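Local coordinates for protein transcriptional regulator (Pyrococcus horikoshii, PDB 1UDD) that is of undefined role but is a TenA homologue of the all-helical TenA/THI-4/PQQC family, assembled from four copies of the chain, at residues Phe41-Gly52 with Thr104-Met114. Sequence-based numbering, arbitrary orientation.
Sequences FYVLQDFNYLVG and TEPTLVNSAYM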
loop_
_atom_site.group_PDB
_atom_site.type_symbol
_atom_site.label_atom_id
_atom_site.label_comp_id
_atom_site.label_asym_id
_atom_site.label_seq_id
_atom_site.Cartn_x
_atom_site.Cartn_y
_atom_site.Cartn_z
ATOM N N PHE A 41 -10.428 -0.724 31.605
ATOM C CA PHE A 41 -9.984 0.337 30.698
ATOM C C PHE A 41 -9.013 -0.245 29.666
ATOM O O PHE A 41 -9.057 0.103 28.481
ATOM C CB PHE A 41 -9.275 1.448 31.464
ATOM C CG PHE A 41 -8.842 2.582 30.594
ATOM C CD1 PHE A 41 -9.736 3.596 30.252
ATOM C CD2 PHE A 41 -7.553 2.621 30.077
ATOM C CE1 PHE A 41 -9.348 4.639 29.401
ATOM C CE2 PHE A 41 -7.156 3.650 29.228
ATOM C CZ PHE A 41 -8.055 4.665 28.887
ATOM N N TYR A 42 -8.133 -1.121 30.145
ATOM C CA TYR A 42 -7.149 -1.789 29.306
ATOM C C TYR A 42 -7.843 -2.706 28.299
ATOM O O TYR A 42 -7.620 -2.586 27.088
ATOM C CB TYR A 42 -6.177 -2.594 30.190
ATOM C CG TYR A 42 -5.364 -3.645 29.460
ATOM C CD1 TYR A 42 -4.392 -3.289 28.516
ATOM C CD2 TYR A 42 -5.588 -4.998 29.697
ATOM C CE1 TYR A 42 -3.666 -4.266 27.826
ATOM C CE2 TYR A 42 -4.876 -5.977 29.015
ATOM C CZ TYR A 42 -3.920 -5.604 28.081
ATOM O OH TYR A 42 -3.255 -6.583 27.388
ATOM N N VAL A 43 -8.686 -3.617 28.788
ATOM C CA VAL A 43 -9.385 -4.528 27.888
ATOM C C VAL A 43 -10.103 -3.729 26.806
ATOM O O VAL A 43 -10.030 -4.062 25.620
ATOM C CB VAL A 43 -10.406 -5.422 28.644
ATOM C CG1 VAL A 43 -11.255 -6.213 27.643
ATOM C CG2 VAL A 43 -9.670 -6.394 29.563
ATOM N N LEU A 44 -10.782 -2.664 27.215
ATOM C CA LEU A 44 -11.501 -1.811 26.273
ATOM C C LEU A 44 -10.576 -1.310 25.162
ATOM O O LEU A 44 -10.930 -1.361 23.981
ATOM C CB LEU A 44 -12.125 -0.621 27.007
ATOM C CG LEU A 44 -13.640 -0.657 27.247
ATOM C CD1 LEU A 44 -14.054 -2.005 27.800
ATOM C CD2 LEU A 44 -14.033 0.466 28.211
ATOM N N GLN A 45 -9.396 -0.828 25.543
ATOM C CA GLN A 45 -8.430 -0.326 24.577
ATOM C C GLN A 45 -7.903 -1.453 23.674
ATOM O O GLN A 45 -7.293 -1.181 22.639
ATOM C CB GLN A 45 -7.254 0.334 25.300
ATOM C CG GLN A 45 -7.567 1.638 26.020
ATOM C CD GLN A 45 -7.879 2.782 25.071
ATOM O OE1 GLN A 45 -7.083 3.113 24.187
ATOM N NE2 GLN A 45 -9.044 3.402 25.256
ATOM N N ASP A 46 -8.146 -2.708 24.057
ATOM C CA ASP A 46 -7.681 -3.844 23.268
ATOM C C ASP A 46 -8.393 -4.082 21.944
ATOM O O ASP A 46 -7.846 -4.761 21.072
ATOM C CB ASP A 46 -7.731 -5.141 24.074
ATOM C CG ASP A 46 -6.643 -5.215 25.118
ATOM O OD1 ASP A 46 -5.545 -4.666 24.884
ATOM O OD2 ASP A 46 -6.881 -5.830 26.175
ATOM N N PHE A 47 -9.607 -3.556 21.779
ATOM C CA PHE A 47 -10.299 -3.767 20.511
ATOM C C PHE A 47 -9.476 -3.186 19.365
ATOM O O PHE A 47 -9.177 -3.864 18.381
ATOM C CB PHE A 47 -11.671 -3.099 20.500
ATOM C CG PHE A 47 -12.401 -3.288 19.212
ATOM C CD1 PHE A 47 -12.859 -4.549 18.842
ATOM C CD2 PHE A 47 -12.607 -2.213 18.348
ATOM C CE1 PHE A 47 -13.518 -4.740 17.619
ATOM C CE2 PHE A 47 -13.265 -2.393 17.123
ATOM C CZ PHE A 47 -13.721 -3.661 16.761
ATOM N N ASN A 48 -9.111 -1.922 19.510
ATOM C CA ASN A 48 -8.331 -1.238 18.499
ATOM C C ASN A 48 -7.012 -1.958 18.227
ATOM O O ASN A 48 -6.486 -1.906 17.113
ATOM C CB ASN A 48 -8.047 0.188 18.938
ATOM C CG ASN A 48 -7.564 1.041 17.801
ATOM O OD1 ASN A 48 -8.280 1.222 16.816
ATOM N ND2 ASN A 48 -6.344 1.565 17.916
ATOM N N TYR A 49 -6.482 -2.612 19.255
ATOM C CA TYR A 49 -5.232 -3.352 19.156
ATOM C C TYR A 49 -5.498 -4.608 18.323
ATOM O O TYR A 49 -4.722 -4.958 17.431
ATOM C CB TYR A 49 -4.756 -3.719 20.573
ATOM C CG TYR A 49 -3.316 -4.199 20.693
ATOM C CD1 TYR A 49 -2.529 -3.814 21.786
ATOM C CD2 TYR A 49 -2.757 -5.076 19.760
ATOM C CE1 TYR A 49 -1.226 -4.292 21.950
ATOM C CE2 TYR A 49 -1.452 -5.560 19.917
ATOM C CZ TYR A 49 -0.698 -5.163 21.015
ATOM O OH TYR A 49 0.571 -5.662 21.196
ATOM N N LEU A 50 -6.613 -5.264 18.622
ATOM C CA LEU A 50 -7.039 -6.479 17.941
ATOM C C LEU A 50 -7.216 -6.201 16.446
ATOM O O LEU A 50 -6.731 -6.960 15.595
ATOM C CB LEU A 50 -8.352 -6.949 18.571
ATOM C CG LEU A 50 -9.094 -8.183 18.073
ATOM C CD1 LEU A 50 -10.289 -8.427 18.987
ATOM C CD2 LEU A 50 -9.553 -7.995 16.638
ATOM N N VAL A 51 -7.918 -5.113 16.136
ATOM C CA VAL A 51 -8.145 -4.725 14.755
ATOM C C VAL A 51 -6.811 -4.316 14.097
ATOM O O VAL A 51 -6.489 -4.765 13.000
ATOM C CB VAL A 51 -9.171 -3.541 14.666
ATOM C CG1 VAL A 51 -9.296 -3.048 13.225
ATOM C CG2 VAL A 51 -10.539 -3.996 15.166
ATOM N N GLY A 52 -6.031 -3.486 14.782
ATOM C CA GLY A 52 -4.760 -3.027 14.232
ATOM C C GLY A 52 -3.769 -4.142 13.929
ATOM O O GLY A 52 -3.060 -4.105 12.913
ATOM N N THR A 104 -15.473 2.556 22.189
ATOM C CA THR A 104 -14.397 3.165 22.979
ATOM C C THR A 104 -13.414 3.975 22.141
ATOM O O THR A 104 -12.938 3.517 21.101
ATOM C CB THR A 104 -13.606 2.101 23.769
ATOM O OG1 THR A 104 -14.445 1.554 24.788
ATOM C CG2 THR A 104 -12.377 2.712 24.420
ATOM N N GLU A 105 -13.111 5.182 22.604
ATOM C CA GLU A 105 -12.168 6.053 21.909
ATOM C C GLU A 105 -10.754 5.575 22.237
ATOM O O GLU A 105 -10.377 5.511 23.400
ATOM C CB GLU A 105 -12.332 7.500 22.376
ATOM C CG GLU A 105 -11.143 8.383 21.998
ATOM C CD GLU A 105 -11.107 9.712 22.747
ATOM O OE1 GLU A 105 -11.343 9.717 23.978
ATOM O OE2 GLU A 105 -10.823 10.750 22.107
ATOM N N PRO A 106 -9.955 5.227 21.214
ATOM C CA PRO A 106 -8.589 4.763 21.481
ATOM C C PRO A 106 -7.691 5.929 21.879
ATOM O O PRO A 106 -7.755 6.995 21.278
ATOM C CB PRO A 106 -8.163 4.145 20.146
ATOM C CG PRO A 106 -9.476 3.818 19.462
ATOM C CD PRO A 106 -10.309 5.016 19.800
ATOM N N THR A 107 -6.858 5.740 22.895
ATOM C CA THR A 107 -5.960 6.815 23.302
ATOM C C THR A 107 -5.029 7.089 22.126
ATOM O O THR A 107 -4.973 6.305 21.181
ATOM C CB THR A 107 -5.100 6.414 24.514
ATOM O OG1 THR A 107 -4.403 5.195 24.218
ATOM C CG2 THR A 107 -5.972 6.225 25.758
ATOM N N LEU A 108 -4.301 8.195 22.192
ATOM C CA LEU A 108 -3.366 8.563 21.143
ATOM C C LEU A 108 -2.313 7.451 21.011
ATOM O O LEU A 108 -1.996 7.013 19.904
ATOM C CB LEU A 108 -2.712 9.902 21.499
ATOM C CG LEU A 108 -1.838 10.649 20.490
ATOM C CD1 LEU A 108 -0.437 10.115 20.528
ATOM C CD2 LEU A 108 -2.435 10.527 19.103
ATOM N N VAL A 109 -1.795 6.992 22.150
ATOM C CA VAL A 109 -0.779 5.927 22.183
ATOM C C VAL A 109 -1.240 4.685 21.422
ATOM O O VAL A 109 -0.487 4.104 20.645
ATOM C CB VAL A 109 -0.436 5.522 23.644
ATOM C CG1 VAL A 109 0.542 4.355 23.655
ATOM C CG2 VAL A 109 0.175 6.698 24.366
ATOM N N ASN A 110 -2.488 4.294 21.651
ATOM C CA ASN A 110 -3.090 3.136 20.994
ATOM C C ASN A 110 -3.062 3.313 19.476
ATOM O O ASN A 110 -2.500 2.489 18.748
ATOM C CB ASN A 110 -4.539 2.994 21.449
ATOM C CG ASN A 110 -5.121 1.642 21.123
ATOM O OD1 ASN A 110 -4.754 1.012 20.124
ATOM N ND2 ASN A 110 -6.049 1.189 21.955
ATOM N N SER A 111 -3.680 4.394 19.004
ATOM C CA SER A 111 -3.735 4.696 17.571
ATOM C C SER A 111 -2.348 4.670 16.973
ATOM O O SER A 111 -2.103 3.995 15.972
ATOM C CB SER A 111 -4.332 6.085 17.334
ATOM O OG SER A 111 -5.639 6.168 17.866
ATOM N N ALA A 112 -1.448 5.426 17.590
ATOM C CA ALA A 112 -0.069 5.515 17.143
ATOM C C ALA A 112 0.600 4.135 17.012
ATOM O O ALA A 112 1.208 3.829 15.981
ATOM C CB ALA A 112 0.720 6.370 18.096
ATOM N N TYR A 113 0.491 3.309 18.049
ATOM C CA TYR A 113 1.107 1.985 18.013
ATOM C C TYR A 113 0.561 1.170 16.846
ATOM O O TYR A 113 1.319 0.567 16.083
ATOM C CB TYR A 113 0.864 1.256 19.341
ATOM C CG TYR A 113 1.587 -0.077 19.511
ATOM C CD1 TYR A 113 2.720 -0.404 18.753
ATOM C CD2 TYR A 113 1.152 -0.998 20.467
ATOM C CE1 TYR A 113 3.395 -1.614 18.954
ATOM C CE2 TYR A 113 1.818 -2.203 20.672
ATOM C CZ TYR A 113 2.934 -2.506 19.914
ATOM O OH TYR A 113 3.559 -3.715 20.124
ATOM N N MET A 114 -0.756 1.140 16.697
ATOM C CA MET A 114 -1.321 0.396 15.590
ATOM C C MET A 114 -0.837 0.968 14.242
ATOM O O MET A 114 -0.578 0.216 13.302
ATOM C CB MET A 114 -2.845 0.414 15.675
ATOM C CG MET A 114 -3.367 -0.353 16.882
ATOM S SD MET A 114 -2.596 -2.021 17.056
ATOM C CE MET A 114 -1.430 -1.706 18.312
HETATM O O HOH W 1 -2.331 -1.380 12.208
#
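Gln45 OE1 is gripped by two donors. Thr107 N lies 2.9 Å from Gln45 OE1 in a nearly straight bond (171°). Asn110 ND2 reaches Gln45 OE1 from above its carbonyl plane, at 3.1 Å. The other amide end is held too: Gln45 NE2 donates to Glu105 O at 3.1 Å. With both ends bound, the buried amide is fixed against rotation and clamps the loop ahead of helix 108-123. A bend at chi2 (-69°) turns the amide across to that loop.

Asn110 ND2 has a second acceptor, Gln45 O, at 2.8 Å. This carbonyl lies at the kink within helix 36-63, where the regular backbone bonding is interrupted at Phe47 and Asn48. Tyr49 N, its regular donor, is 3.8 Å from Gln45 O, and Asn110 ND2 takes over. Asn48 ND2 donates to Asn110 OD1 at 2.8 Å, above the plane of that carbonyl. Thr107 is the N-cap; its OG1 accepts a weak bond from Asn110 N.

Met114 CE makes a CH-pi contact over one face of the Tyr49 ring, 4.0 Å from its centroid. Met114 SD, oblique to the same ring, adds a Met-aromatic contact. Tyr113 turns its edge to the Tyr49 face, offset, and both hydroxyls bond Glu204. A water bridges Gly52 O and Met114 O.

The axes of segments 41-52 and 108-114 run almost parallel, 12° apart. Amide side chains thus join two helices of the all-helical TenA-type fold at the N-terminal end of helix 108-123. Helix 190-213 packs against both through Met210 and Phe207, and Phe203 of a second subunit touches Leu108 and Ala112.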